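Local coordinates for protein FAD dependent oxidoreductase (Chelativorans sp. BNC1, PDB 6PXS) that acts as an iminodiacetate oxidase, probably oxidising its substrate through a bound flavin-adenine dinucleotide, and belongs to the DadA oxidoreductase family, at residues A15-A20 and L160-S165; V26-Q31 and S166-R171; A98-I103 and D138-H143; G118-L123 and I142-G147. All coordinates share one frame; numbering follows the deposited sequence.

Interaction 1. Residues A15-A20 and L160-S165; sequences AAYHLA and LRVAIS
Val-162 meets the ring of Tyr-17 at its edge: CB of Val-162 lies in the ring plane, and CG1 of Val-162 comes to 3.5 Å from CE1 of Tyr-17. On the opposite edge of the same ring sits CE1 of His-18, while CD2 of Tyr-17 stands 3.6 Å above one face of the His-18 ring, offset toward its rim. In Tyr-17, chi1 (167°) sets CG anti to the backbone N; the ring beyond it reaches Val-162 and also rests on Leu-71 and Leu-75 of helix 55-76. An alanine here would probably leave Val-162 CG1 without its aromatic partner and open a gap between the three helices.

Between the helix backbones the contact is built of small groups. CB of Ala-163 lies 4.3 Å from CB of Ala-16 and equally far from CB of Ala-20, and it approaches CA of Tyr-17 to 3.9 Å. Such short side chains let the helix axes come within 8.1 Å at an angle of 29°, with no hydrogen bond between them. Ala-16 and Leu-160 both touch Ile-28, so the two helices cover the parallel part of a mixed sheet, as in a Rossmann-type dinucleotide-binding domain.

Interaction 2. Residues V26-Q31 and S166-R171; sequences VEIIDQ and SGATLR. With FAD (flavin-adenine dinucleotide), chain E.
Arg-171 runs beside Ile-29, both side chains pointing the same way. Its CB lies 4.1 Å from Ile-28 O, CG continues anti to the backbone N, and a bend at chi3 (53°) sets NE. One guanidinium face receives Ile-29 CG1, 3.7 Å from Arg-171 NH2, which Ile-29 CD1 also approaches. At the edge, Arg-171 NH2 makes a salt bridge to Glu-27 OE2 at 3.1 Å, met on its anti side, 27° out of a carboxylate plane turned 58° from the guanidinium; NH1 pairs with Asp-173. An alanine here would probably leave both carboxylates without this positive partner.

Parallel backbone bonds join the strands: Ile-28 N to Thr-169 O is 2.8 Å, and Asp-30 N to Arg-171 O is 3.1 Å. Just beyond, Gln-31 N makes a weak bond to FAD N3A in the adenine.

Strand 169-171 is the sheet edge within this chain. Strand 26-29 lies between it and strand 3-6, with Val-26 and Ile-28 against helix 10-20 and Leu-170 against Ile-164 of helix 152-164.

Interaction 3. Residues A98-I103 and D138-H143; sequences ARLDTI and DLEAIH
Ile-103, whose side chain faces Ile-142, is held in its helix by the bond from Ile-103 N to Arg-99 O, 2.9 Å long; between the two segments themselves no hydrogen bond forms. This is helix-on-sheet packing: helix 97-111 lies on strand 141-144 of a small mixed sheet, and the axes of the short segments 98-103 and 141-143 are 9.5 Å apart at closest, their directions 20° apart.

Leu-100 does most of the touching. Its chi1 (-169°) sets CG anti to the backbone N. The two methyls beyond it have different partners. Leu-100 CD1 meets Ile-142 CD1 at 3.8 Å, the two side chains sliding past each other in opposite directions, while Leu-100 CD2 rests on Glu-140 CB, also at 3.8 Å. The leucine therefore spans Glu-140, just before the strand, and Ile-142 within it, the two residues that flank Ala-141, whose CB points away from the helix and touches Leu-93.

Next to this apolar patch two acids approach each other, with Asp-101 OD1 6.0 Å from Glu-140 OE1. Arg-122 of strand 121-123 forms a salt bridge with Asp-101 and a long, weak ion pair with Glu-140, which probably eases their repulsion.

Ile-142 also reaches the helix backbone, its CD1 lying 3.7 Å from Leu-100 O, and the same methyl touches Ile-103 CG2 more loosely at 4.4 Å.

Interaction 4. Residues G118-L123 and I142-G147; sequences GTVRRL and IHIPGG
Arg-121 and His-143 form the hydrogen-bonded pair of this antiparallel contact. His-143 N gives the shorter bond, 2.9 Å to Arg-121 O at 162°, and Arg-121 N returns one of 3.2 Å to His-143 O. That same carbonyl is also approached by a CA-H group, with Val-120 CA 3.4 Å from His-143 O. Arg-122 and Ile-142 follow as the non-hydrogen-bonded pair.

Apolar contacts lie on both faces. Val-120 puts CG1 anti to its backbone N (chi1 179°), and that methyl meets Ile-142 CG2 at 3.5 Å, while the other branch points more loosely at Ile-144. On the His-143 face, Leu-123 CD1 packs 3.5 Å from His-143 CB. Where the strands run out, the ring of Pro-145 lies against the backbone of Thr-119, its CD 3.3 Å from Thr-119 O. Gly-118, just before, takes a positive phi that suits a residue without a side chain.

The guanidinium of Arg-121 comes near the imidazole of His-143 without contact, Arg-121 NH2 4.5 Å from His-143 ND1. Arg-122 turns to the face of Ile-142 and forms a salt bridge with Glu-104 of helix 97-111.

A type I turn from Ile-144 to Gly-147 ends the pairing. The directions of the short segments 121-123 and 142-144 are 138° apart, well short of exactly antiparallel. Strand 121-123 is the edge strand within this chain, and 141-144 lies between it and strand 90-93: an antiparallel edge pair of a mixed sheet.

The four contacts form two groups. Interactions 1 and 2 have centres 8 Å apart and belong to the Rossmann-type part that holds the adenine end of FAD: helix 10-20 leads into strand 26-29, helix 152-164 into strand 169-171, so their segments alternate along the chain. Interactions 3 and 4, 12 Å apart, share strand 141-144 and belong to a second sheet of four strands, with helix 97-111 packed on it. The centres of interactions 1 and 3 are about 42 Å apart. The chain thus leaves the nucleotide-binding sheet, builds three strands of a remote sheet (90-93, 121-123, 141-144) and returns to add edge strand 169-171; strand 242-244 joins the remote sheet later.

Interaction 1. Residues A15-A20 and L160-S165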
loop_
_atom_site.group_PDB
_atom_site.type_symbol
_atom_site.label_atom_id
_atom_site.label_comp_id
_atom_site.label_asym_id
_atom_site.label_seq_id
_atom_site.Cartn_x
_atom_site.Cartn_y
_atom_site.Cartn_z
ATOM N N ALA A 15 10.767 -6.107 28.224
ATOM C CA ALA A 15 10.365 -6.694 29.496
ATOM C C ALA A 15 10.107 -8.188 29.345
ATOM O O ALA A 15 10.619 -9.002 30.122
ATOM C CB ALA A 15 9.123 -5.982 30.030
ATOM N N ALA A 16 9.311 -8.567 28.345
ATOM C CA ALA A 16 9.072 -9.984 28.095
ATOM C C ALA A 16 10.380 -10.721 27.837
ATOM O O ALA A 16 10.602 -11.815 28.368
ATOM C CB ALA A 16 8.124 -10.151 26.908
ATOM N N TYR A 17 11.257 -10.133 27.023
ATOM C CA TYR A 17 12.521 -10.783 26.695
ATOM C C TYR A 17 13.334 -11.090 27.946
ATOM O O TYR A 17 13.975 -12.143 28.032
ATOM C CB TYR A 17 13.316 -9.898 25.737
ATOM C CG TYR A 17 14.765 -10.294 25.568
ATOM C CD1 TYR A 17 15.127 -11.349 24.740
ATOM C CD2 TYR A 17 15.774 -9.601 26.221
ATOM C CE1 TYR A 17 16.451 -11.707 24.577
ATOM C CE2 TYR A 17 17.100 -9.950 26.063
ATOM C CZ TYR A 17 17.433 -11.004 25.241
ATOM O OH TYR A 17 18.755 -11.355 25.083
ATOM N N HIS A 18 13.325 -10.186 28.925
ATOM C CA HIS A 18 14.122 -10.406 30.127
ATOM C C HIS A 18 13.420 -11.339 31.108
ATOM O O HIS A 18 14.073 -12.159 31.761
ATOM C CB HIS A 18 14.441 -9.070 30.797
ATOM C CG HIS A 18 15.371 -8.204 30.006
ATOM N ND1 HIS A 18 14.939 -7.376 28.993
ATOM C CD2 HIS A 18 16.713 -8.040 30.079
ATOM C CE1 HIS A 18 15.974 -6.737 28.477
ATOM N NE2 HIS A 18 17.063 -7.122 29.118
ATOM N N LEU A 19 12.095 -11.236 31.220
ATOM C CA LEU A 19 11.371 -12.047 32.194
ATOM C C LEU A 19 11.370 -13.519 31.802
ATOM O O LEU A 19 11.643 -14.392 32.634
ATOM C CB LEU A 19 9.940 -11.533 32.336
ATOM C CG LEU A 19 9.777 -10.230 33.117
ATOM C CD1 LEU A 19 8.388 -9.657 32.909
ATOM C CD2 LEU A 19 10.042 -10.471 34.591
ATOM N N ALA A 20 11.058 -13.817 30.537
ATOM C CA ALA A 20 10.931 -15.209 30.120
ATOM C C ALA A 20 12.228 -15.981 30.319
ATOM O O ALA A 20 12.194 -17.189 30.580
ATOM C CB ALA A 20 10.493 -15.280 28.658
ATOM N N LEU A 160 10.938 -10.389 21.139
ATOM C CA LEU A 160 9.751 -11.226 21.276
ATOM C C LEU A 160 10.027 -12.650 20.810
ATOM O O LEU A 160 9.639 -13.615 21.478
ATOM C CB LEU A 160 8.590 -10.622 20.486
ATOM C CG LEU A 160 7.938 -9.385 21.103
ATOM C CD1 LEU A 160 6.993 -8.730 20.109
ATOM C CD2 LEU A 160 7.197 -9.756 22.377
ATOM N N ARG A 161 10.696 -12.800 19.667
ATOM C CA ARG A 161 11.001 -14.134 19.161
ATOM C C ARG A 161 11.795 -14.939 20.182
ATOM O O ARG A 161 11.496 -16.113 20.431
ATOM C CB ARG A 161 11.759 -14.028 17.838
ATOM C CG ARG A 161 10.854 -14.119 16.620
ATOM C CD ARG A 161 11.618 -13.975 15.313
ATOM N NE ARG A 161 11.330 -12.696 14.664
ATOM C CZ ARG A 161 12.215 -11.724 14.454
ATOM N NH1 ARG A 161 13.483 -11.860 14.819
ATOM N NH2 ARG A 161 11.826 -10.606 13.858
ATOM N N VAL A 162 12.812 -14.324 20.788
ATOM C CA VAL A 162 13.588 -15.021 21.809
ATOM C C VAL A 162 12.724 -15.306 23.031
ATOM O O VAL A 162 12.870 -16.347 23.684
ATOM C CB VAL A 162 14.839 -14.206 22.184
ATOM C CG1 VAL A 162 15.566 -14.863 23.347
ATOM C CG2 VAL A 162 15.760 -14.062 20.985
ATOM N N ALA A 163 11.814 -14.389 23.363
ATOM C CA ALA A 163 10.957 -14.587 24.526
ATOM C C ALA A 163 10.009 -15.761 24.316
ATOM O O ALA A 163 9.841 -16.603 25.205
ATOM C CB ALA A 163 10.172 -13.309 24.821
ATOM N N ILE A 164 9.378 -15.832 23.141
ATOM C CA ILE A 164 8.426 -16.905 22.878
ATOM C C ILE A 164 9.144 -18.238 22.724
ATOM O O ILE A 164 8.616 -19.284 23.123
ATOM C CB ILE A 164 7.576 -16.563 21.641
ATOM C CG1 ILE A 164 6.727 -15.323 21.937
ATOM C CG2 ILE A 164 6.706 -17.754 21.247
ATOM C CD1 ILE A 164 5.852 -14.881 20.795
ATOM N N SER A 165 10.349 -18.233 22.152
ATOM C CA SER A 165 11.166 -19.440 22.164
ATOM C C SER A 165 11.494 -19.883 23.582
ATOM O O SER A 165 11.920 -21.025 23.783
ATOM C CB SER A 165 12.459 -19.211 21.380
ATOM O OG SER A 165 12.187 -18.909 20.023
#

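Interaction 2. Residues V26-Q31 and S166-R171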
loop_
_atom_site.group_PDB
_atom_site.type_symbol
_atom_site.label_atom_id
_atom_site.label_comp_id
_atom_site.label_asym_id
_atom_site.label_seq_id
_atom_site.Cartn_x
_atom_site.Cartn_y
_atom_site.Cartn_z
ATOM N N VAL A 26 5.246 -15.866 30.893
ATOM C CA VAL A 26 4.923 -14.566 30.314
ATOM C C VAL A 26 3.787 -14.735 29.315
ATOM O O VAL A 26 3.867 -15.572 28.407
ATOM C CB VAL A 26 6.154 -13.936 29.637
ATOM C CG1 VAL A 26 5.821 -12.552 29.109
ATOM C CG2 VAL A 26 7.320 -13.873 30.612
ATOM N N GLU A 27 2.732 -13.939 29.483
ATOM C CA GLU A 27 1.611 -13.878 28.549
ATOM C C GLU A 27 1.557 -12.466 27.982
ATOM O O GLU A 27 1.261 -11.512 28.709
ATOM C CB GLU A 27 0.296 -14.250 29.236
ATOM C CG GLU A 27 -0.928 -14.159 28.331
ATOM C CD GLU A 27 -2.210 -14.567 29.035
ATOM O OE1 GLU A 27 -2.178 -14.763 30.269
ATOM O OE2 GLU A 27 -3.250 -14.694 28.353
ATOM N N ILE A 28 1.835 -12.335 26.686
ATOM C CA ILE A 28 1.940 -11.040 26.023
ATOM C C ILE A 28 0.686 -10.802 25.195
ATOM O O ILE A 28 0.217 -11.696 24.478
ATOM C CB ILE A 28 3.196 -10.969 25.133
ATOM C CG1 ILE A 28 4.415 -11.524 25.873
ATOM C CG2 ILE A 28 3.451 -9.533 24.697
ATOM C CD1 ILE A 28 5.669 -11.578 25.027
ATOM N N ILE A 29 0.145 -9.589 25.288
ATOM C CA ILE A 29 -1.020 -9.174 24.516
ATOM C C ILE A 29 -0.708 -7.825 23.886
ATOM O O ILE A 29 -0.236 -6.912 24.572
ATOM C CB ILE A 29 -2.286 -9.089 25.390
ATOM C CG1 ILE A 29 -2.535 -10.430 26.089
ATOM C CG2 ILE A 29 -3.488 -8.689 24.540
ATOM C CD1 ILE A 29 -3.668 -10.406 27.090
ATOM N N ASP A 30 -0.968 -7.701 22.586
ATOM C CA ASP A 30 -0.640 -6.481 21.853
ATOM C C ASP A 30 -1.628 -6.309 20.712
ATOM O O ASP A 30 -1.719 -7.169 19.831
ATOM C CB ASP A 30 0.794 -6.535 21.321
ATOM C CG ASP A 30 1.168 -5.299 20.522
ATOM O OD1 ASP A 30 1.324 -4.219 21.132
ATOM O OD2 ASP A 30 1.308 -5.410 19.285
ATOM N N GLN A 31 -2.355 -5.190 20.724
ATOM C CA GLN A 31 -3.327 -4.920 19.670
ATOM C C GLN A 31 -2.652 -4.495 18.372
ATOM O O GLN A 31 -3.204 -4.719 17.288
ATOM C CB GLN A 31 -4.306 -3.839 20.139
ATOM C CG GLN A 31 -5.342 -3.404 19.109
ATOM C CD GLN A 31 -6.349 -4.489 18.788
ATOM O OE1 GLN A 31 -5.982 -5.619 18.470
ATOM N NE2 GLN A 31 -7.632 -4.149 18.870
ATOM N N SER A 166 11.299 -19.005 24.567
ATOM C CA SER A 166 11.559 -19.304 25.968
ATOM C C SER A 166 10.266 -19.449 26.768
ATOM O O SER A 166 10.214 -19.092 27.948
ATOM C CB SER A 166 12.445 -18.224 26.584
ATOM O OG SER A 166 13.676 -18.123 25.888
ATOM N N GLY A 167 9.211 -19.958 26.136
ATOM C CA GLY A 167 7.987 -20.290 26.833
ATOM C C GLY A 167 6.957 -19.186 26.937
ATOM O O GLY A 167 5.958 -19.365 27.644
ATOM N N ALA A 168 7.155 -18.061 26.260
ATOM C CA ALA A 168 6.191 -16.973 26.307
ATOM C C ALA A 168 5.144 -17.137 25.206
ATOM O O ALA A 168 5.286 -17.945 24.287
ATOM C CB ALA A 168 6.900 -15.625 26.179
ATOM N N THR A 169 4.071 -16.353 25.313
ATOM C CA THR A 169 2.965 -16.395 24.366
ATOM C C THR A 169 2.654 -14.988 23.878
ATOM O O THR A 169 2.744 -14.022 24.642
ATOM C CB THR A 169 1.706 -17.004 24.997
ATOM O OG1 THR A 169 1.192 -16.117 25.997
ATOM C CG2 THR A 169 2.022 -18.350 25.630
ATOM N N LEU A 170 2.283 -14.881 22.603
ATOM C CA LEU A 170 1.955 -13.606 21.982
ATOM C C LEU A 170 0.608 -13.727 21.287
ATOM O O LEU A 170 0.355 -14.711 20.585
ATOM C CB LEU A 170 3.035 -13.186 20.983
ATOM C CG LEU A 170 2.774 -11.907 20.184
ATOM C CD1 LEU A 170 2.610 -10.709 21.107
ATOM C CD2 LEU A 170 3.903 -11.674 19.192
ATOM N N ARG A 171 -0.245 -12.724 21.479
ATOM C CA ARG A 171 -1.602 -12.751 20.953
ATOM C C ARG A 171 -2.021 -11.336 20.587
ATOM O O ARG A 171 -1.607 -10.365 21.226
ATOM C CB ARG A 171 -2.573 -13.359 21.973
ATOM C CG ARG A 171 -4.044 -13.088 21.699
ATOM C CD ARG A 171 -4.937 -14.014 22.518
ATOM N NE ARG A 171 -4.628 -13.973 23.948
ATOM C CZ ARG A 171 -5.245 -13.199 24.839
ATOM N NH1 ARG A 171 -6.223 -12.380 24.468
ATOM N NH2 ARG A 171 -4.881 -13.246 26.114
HETATM P PA FAD E . 4.548 1.458 21.449
HETATM O O1A FAD E . 3.535 2.314 20.784
HETATM O O2A FAD E . 5.671 0.981 20.523
HETATM O O5B FAD E . 3.892 0.220 22.154
HETATM C C5B FAD E . 2.522 0.252 22.606
HETATM C C4B FAD E . 1.860 -1.046 22.222
HETATM O O4B FAD E . 0.818 -1.360 23.176
HETATM C C3B FAD E . 1.191 -1.039 20.847
HETATM O O3B FAD E . 1.415 -2.274 20.177
HETATM C C2B FAD E . -0.287 -0.843 21.190
HETATM O O2B FAD E . -1.150 -1.375 20.192
HETATM C C1B FAD E . -0.376 -1.645 22.483
HETATM N N9A FAD E . -1.508 -1.297 23.336
HETATM C C8A FAD E . -1.818 -0.063 23.843
HETATM N N7A FAD E . -2.903 -0.046 24.580
HETATM C C5A FAD E . -3.336 -1.364 24.555
HETATM C C6A FAD E . -4.438 -2.013 25.144
HETATM N N6A FAD E . -5.345 -1.396 25.906
HETATM N N1A FAD E . -4.579 -3.338 24.919
HETATM C C2A FAD E . -3.679 -3.964 24.157
HETATM N N3A FAD E . -2.603 -3.455 23.552
HETATM C C4A FAD E . -2.487 -2.144 23.791
HETATM N N1 FAD E . 13.551 6.790 19.850
HETATM C C2 FAD E . 14.914 6.734 19.818
HETATM O O2 FAD E . 15.568 6.325 20.784
HETATM N N3 FAD E . 15.593 7.137 18.682
HETATM C C4 FAD E . 15.018 7.616 17.523
HETATM O O4 FAD E . 15.725 7.947 16.574
HETATM C C4X FAD E . 13.568 7.676 17.567
HETATM N N5 FAD E . 12.942 8.117 16.514
HETATM C C5X FAD E . 11.558 8.174 16.554
HETATM C C6 FAD E . 10.873 8.644 15.435
HETATM C C7 FAD E . 9.483 8.716 15.423
HETATM C C7M FAD E . 8.779 9.230 14.196
HETATM C C8 FAD E . 8.759 8.318 16.557
HETATM C C8M FAD E . 7.253 8.387 16.575
HETATM C C9 FAD E . 9.440 7.847 17.675
HETATM C C9A FAD E . 10.829 7.772 17.684
HETATM N N10 FAD E . 11.546 7.297 18.801
HETATM C C10 FAD E . 12.921 7.240 18.778
HETATM C "C1'" FAD E . 10.843 6.874 20.023
HETATM C "C2'" FAD E . 10.435 5.402 20.007
HETATM O "O2'" FAD E . 9.981 5.027 18.706
HETATM C "C3'" FAD E . 9.304 5.188 21.013
HETATM O "O3'" FAD E . 9.588 5.923 22.198
HETATM C "C4'" FAD E . 9.068 3.729 21.401
HETATM O "O4'" FAD E . 8.802 2.972 20.220
HETATM C "C5'" FAD E . 7.920 3.593 22.379
HETATM O "O5'" FAD E . 7.677 2.194 22.635
HETATM P P FAD E . 6.454 1.732 23.509
HETATM O O1P FAD E . 6.457 2.521 24.823
HETATM O O2P FAD E . 6.399 0.254 23.655
HETATM O O3P FAD E . 5.215 2.243 22.653
#

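Interaction 3. Residues A98-I103 and D138-H143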
loop_
_atom_site.group_PDB
_atom_site.type_symbol
_atom_site.label_atom_id
_atom_site.label_comp_id
_atom_site.label_asym_id
_atom_site.label_seq_id
_atom_site.Cartn_x
_atom_site.Cartn_y
_atom_site.Cartn_z
ATOM N N ALA A 98 29.561 29.478 16.281
ATOM C CA ALA A 98 29.374 29.823 17.687
ATOM C C ALA A 98 28.663 28.702 18.436
ATOM O O ALA A 98 29.148 28.222 19.467
ATOM C CB ALA A 98 28.592 31.131 17.804
ATOM N N ARG A 99 27.504 28.270 17.930
ATOM C CA ARG A 99 26.769 27.200 18.595
ATOM C C ARG A 99 27.470 25.858 18.443
ATOM O O ARG A 99 27.342 24.991 19.316
ATOM C CB ARG A 99 25.345 27.113 18.045
ATOM C CG ARG A 99 24.515 26.016 18.694
ATOM C CD ARG A 99 23.060 26.065 18.261
ATOM N NE ARG A 99 22.291 24.972 18.849
ATOM C CZ ARG A 99 20.970 24.850 18.762
ATOM N NH1 ARG A 99 20.255 25.757 18.110
ATOM N NH2 ARG A 99 20.363 23.817 19.333
ATOM N N LEU A 100 28.208 25.661 17.348
ATOM C CA LEU A 100 28.962 24.423 17.190
ATOM C C LEU A 100 30.057 24.305 18.241
ATOM O O LEU A 100 30.394 23.194 18.663
ATOM C CB LEU A 100 29.558 24.348 15.783
ATOM C CG LEU A 100 30.161 23.005 15.363
ATOM C CD1 LEU A 100 29.130 21.886 15.443
ATOM C CD2 LEU A 100 30.729 23.098 13.956
ATOM N N ASP A 101 30.617 25.435 18.679
ATOM C CA ASP A 101 31.590 25.402 19.766
ATOM C C ASP A 101 30.916 25.074 21.092
ATOM O O ASP A 101 31.478 24.342 21.916
ATOM C CB ASP A 101 32.319 26.742 19.855
ATOM C CG ASP A 101 33.026 27.110 18.566
ATOM O OD1 ASP A 101 33.392 26.190 17.804
ATOM O OD2 ASP A 101 33.213 28.318 18.310
ATOM N N THR A 102 29.714 25.609 21.317
ATOM C CA THR A 102 28.972 25.275 22.529
ATOM C C THR A 102 28.622 23.793 22.563
ATOM O O THR A 102 28.747 23.141 23.607
ATOM C CB THR A 102 27.704 26.125 22.618
ATOM O OG1 THR A 102 28.060 27.507 22.742
ATOM C CG2 THR A 102 26.856 25.712 23.815
ATOM N N ILE A 103 28.185 23.242 21.430
ATOM C CA ILE A 103 27.849 21.822 21.378
ATOM C C ILE A 103 29.089 20.976 21.626
ATOM O O ILE A 103 29.047 19.985 22.365
ATOM C CB ILE A 103 27.187 21.481 20.031
ATOM C CG1 ILE A 103 25.834 22.187 19.915
ATOM C CG2 ILE A 103 27.022 19.974 19.893
ATOM C CD1 ILE A 103 25.282 22.237 18.506
ATOM N N ASP A 138 30.440 22.560 2.618
ATOM C CA ASP A 138 30.835 23.690 3.448
ATOM C C ASP A 138 30.498 23.491 4.920
ATOM O O ASP A 138 30.573 24.450 5.695
ATOM C CB ASP A 138 30.166 24.970 2.945
ATOM C CG ASP A 138 28.669 24.973 3.181
ATOM O OD1 ASP A 138 28.000 24.002 2.771
ATOM O OD2 ASP A 138 28.164 25.941 3.787
ATOM N N LEU A 139 30.138 22.279 5.327
ATOM C CA LEU A 139 29.641 22.024 6.673
ATOM C C LEU A 139 30.774 21.529 7.564
ATOM O O LEU A 139 31.405 20.508 7.266
ATOM C CB LEU A 139 28.505 21.002 6.642
ATOM C CG LEU A 139 27.179 21.499 6.063
ATOM C CD1 LEU A 139 26.242 20.335 5.788
ATOM C CD2 LEU A 139 26.522 22.494 7.005
ATOM N N GLU A 140 31.032 22.260 8.644
ATOM C CA GLU A 140 31.837 21.740 9.737
ATOM C C GLU A 140 30.981 20.809 10.591
ATOM O O GLU A 140 29.750 20.902 10.611
ATOM C CB GLU A 140 32.393 22.874 10.599
ATOM C CG GLU A 140 33.138 23.951 9.829
ATOM C CD GLU A 140 33.589 25.095 10.721
ATOM O OE1 GLU A 140 33.654 24.901 11.952
ATOM O OE2 GLU A 140 33.872 26.191 10.191
ATOM N N ALA A 141 31.643 19.903 11.304
ATOM C CA ALA A 141 30.918 18.907 12.080
ATOM C C ALA A 141 31.806 18.384 13.198
ATOM O O ALA A 141 33.012 18.637 13.240
ATOM C CB ALA A 141 30.438 17.756 11.190
ATOM N N ILE A 142 31.178 17.645 14.108
ATOM C CA ILE A 142 31.855 16.965 15.204
ATOM C C ILE A 142 31.615 15.473 15.030
ATOM O O ILE A 142 30.463 15.033 14.936
ATOM C CB ILE A 142 31.347 17.448 16.575
ATOM C CG1 ILE A 142 31.571 18.955 16.719
ATOM C CG2 ILE A 142 32.045 16.688 17.698
ATOM C CD1 ILE A 142 30.878 19.564 17.916
ATOM N N HIS A 143 32.695 14.701 14.985
ATOM C CA HIS A 143 32.625 13.275 14.702
ATOM C C HIS A 143 32.624 12.495 16.011
ATOM O O HIS A 143 33.550 12.627 16.818
ATOM C CB HIS A 143 33.797 12.847 13.820
ATOM C CG HIS A 143 33.704 11.434 13.336
ATOM N ND1 HIS A 143 34.419 10.403 13.904
ATOM C CD2 HIS A 143 32.978 10.883 12.335
ATOM C CE1 HIS A 143 34.138 9.277 13.275
ATOM N NE2 HIS A 143 33.266 9.540 12.318
#

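Interaction 4. Residues G118-L123 and I142-G147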
loop_
_atom_site.group_PDB
_atom_site.type_symbol
_atom_site.label_atom_id
_atom_site.label_comp_id
_atom_site.label_asym_id
_atom_site.label_seq_id
_atom_site.Cartn_x
_atom_site.Cartn_y
_atom_site.Cartn_z
ATOM N N GLY A 118 33.999 6.800 21.791
ATOM C CA GLY A 118 35.188 6.865 20.969
ATOM C C GLY A 118 35.902 8.196 21.129
ATOM O O GLY A 118 35.669 8.958 22.071
ATOM N N THR A 119 36.787 8.474 20.177
ATOM C CA THR A 119 37.582 9.699 20.194
ATOM C C THR A 119 36.826 10.771 19.415
ATOM O O THR A 119 36.774 10.741 18.182
ATOM C CB THR A 119 38.969 9.459 19.606
ATOM O OG1 THR A 119 38.852 9.062 18.235
ATOM C CG2 THR A 119 39.696 8.371 20.386
ATOM N N VAL A 120 36.231 11.720 20.139
ATOM C CA VAL A 120 35.559 12.837 19.492
ATOM C C VAL A 120 36.594 13.699 18.786
ATOM O O VAL A 120 37.660 14.007 19.336
ATOM C CB VAL A 120 34.755 13.653 20.517
ATOM C CG1 VAL A 120 34.077 14.838 19.842
ATOM C CG2 VAL A 120 33.726 12.768 21.210
ATOM N N ARG A 121 36.285 14.095 17.556
ATOM C CA ARG A 121 37.239 14.801 16.711
ATOM C C ARG A 121 36.479 15.815 15.875
ATOM O O ARG A 121 35.531 15.450 15.173
ATOM C CB ARG A 121 38.000 13.814 15.824
ATOM C CG ARG A 121 38.967 14.440 14.837
ATOM C CD ARG A 121 39.853 13.369 14.217
ATOM N NE ARG A 121 39.069 12.250 13.695
ATOM C CZ ARG A 121 39.564 11.049 13.411
ATOM N NH1 ARG A 121 40.852 10.790 13.600
ATOM N NH2 ARG A 121 38.767 10.098 12.940
ATOM N N ARG A 122 36.878 17.080 15.959
ATOM C CA ARG A 122 36.213 18.125 15.197
ATOM C C ARG A 122 36.743 18.136 13.770
ATOM O O ARG A 122 37.954 18.229 13.547
ATOM C CB ARG A 122 36.419 19.490 15.849
ATOM C CG ARG A 122 35.615 20.588 15.183
ATOM C CD ARG A 122 35.622 21.864 15.998
ATOM N NE ARG A 122 34.599 22.799 15.541
ATOM C CZ ARG A 122 34.332 23.962 16.126
ATOM N NH1 ARG A 122 35.012 24.345 17.198
ATOM N NH2 ARG A 122 33.380 24.743 15.638
ATOM N N LEU A 123 35.833 18.036 12.811
ATOM C CA LEU A 123 36.177 17.950 11.402
ATOM C C LEU A 123 36.075 19.317 10.739
ATOM O O LEU A 123 35.292 20.176 11.154
ATOM C CB LEU A 123 35.263 16.956 10.686
ATOM C CG LEU A 123 35.685 15.487 10.749
ATOM C CD1 LEU A 123 35.963 15.059 12.182
ATOM C CD2 LEU A 123 34.617 14.601 10.121
ATOM N N ILE A 142 31.178 17.645 14.108
ATOM C CA ILE A 142 31.855 16.965 15.204
ATOM C C ILE A 142 31.615 15.473 15.030
ATOM O O ILE A 142 30.463 15.033 14.936
ATOM C CB ILE A 142 31.347 17.448 16.575
ATOM C CG1 ILE A 142 31.571 18.955 16.719
ATOM C CG2 ILE A 142 32.045 16.688 17.698
ATOM C CD1 ILE A 142 30.878 19.564 17.916
ATOM N N HIS A 143 32.695 14.701 14.985
ATOM C CA HIS A 143 32.625 13.275 14.702
ATOM C C HIS A 143 32.624 12.495 16.011
ATOM O O HIS A 143 33.550 12.627 16.818
ATOM C CB HIS A 143 33.797 12.847 13.820
ATOM C CG HIS A 143 33.704 11.434 13.336
ATOM N ND1 HIS A 143 34.419 10.403 13.904
ATOM C CD2 HIS A 143 32.978 10.883 12.335
ATOM C CE1 HIS A 143 34.138 9.277 13.275
ATOM N NE2 HIS A 143 33.266 9.540 12.318
ATOM N N ILE A 144 31.587 11.689 16.215
ATOM C CA ILE A 144 31.474 10.823 17.387
ATOM C C ILE A 144 31.478 9.377 16.903
ATOM O O ILE A 144 30.414 8.841 16.564
ATOM C CB ILE A 144 30.202 11.123 18.197
ATOM C CG1 ILE A 144 30.146 12.603 18.584
ATOM C CG2 ILE A 144 30.153 10.252 19.446
ATOM C CD1 ILE A 144 28.880 12.993 19.321
ATOM N N PRO A 145 32.633 8.706 16.855
ATOM C CA PRO A 145 32.661 7.342 16.301
ATOM C C PRO A 145 31.720 6.375 16.999
ATOM O O PRO A 145 31.363 5.350 16.405
ATOM C CB PRO A 145 34.127 6.919 16.477
ATOM C CG PRO A 145 34.889 8.196 16.606
ATOM C CD PRO A 145 33.967 9.160 17.283
ATOM N N GLY A 146 31.295 6.668 18.231
ATOM C CA GLY A 146 30.462 5.738 18.973
ATOM C C GLY A 146 28.997 5.754 18.594
ATOM O O GLY A 146 28.272 4.814 18.935
ATOM N N GLY A 147 28.542 6.797 17.905
ATOM C CA GLY A 147 27.153 6.868 17.497
ATOM C C GLY A 147 26.752 5.687 16.641
ATOM O O GLY A 147 27.476 5.317 15.712
#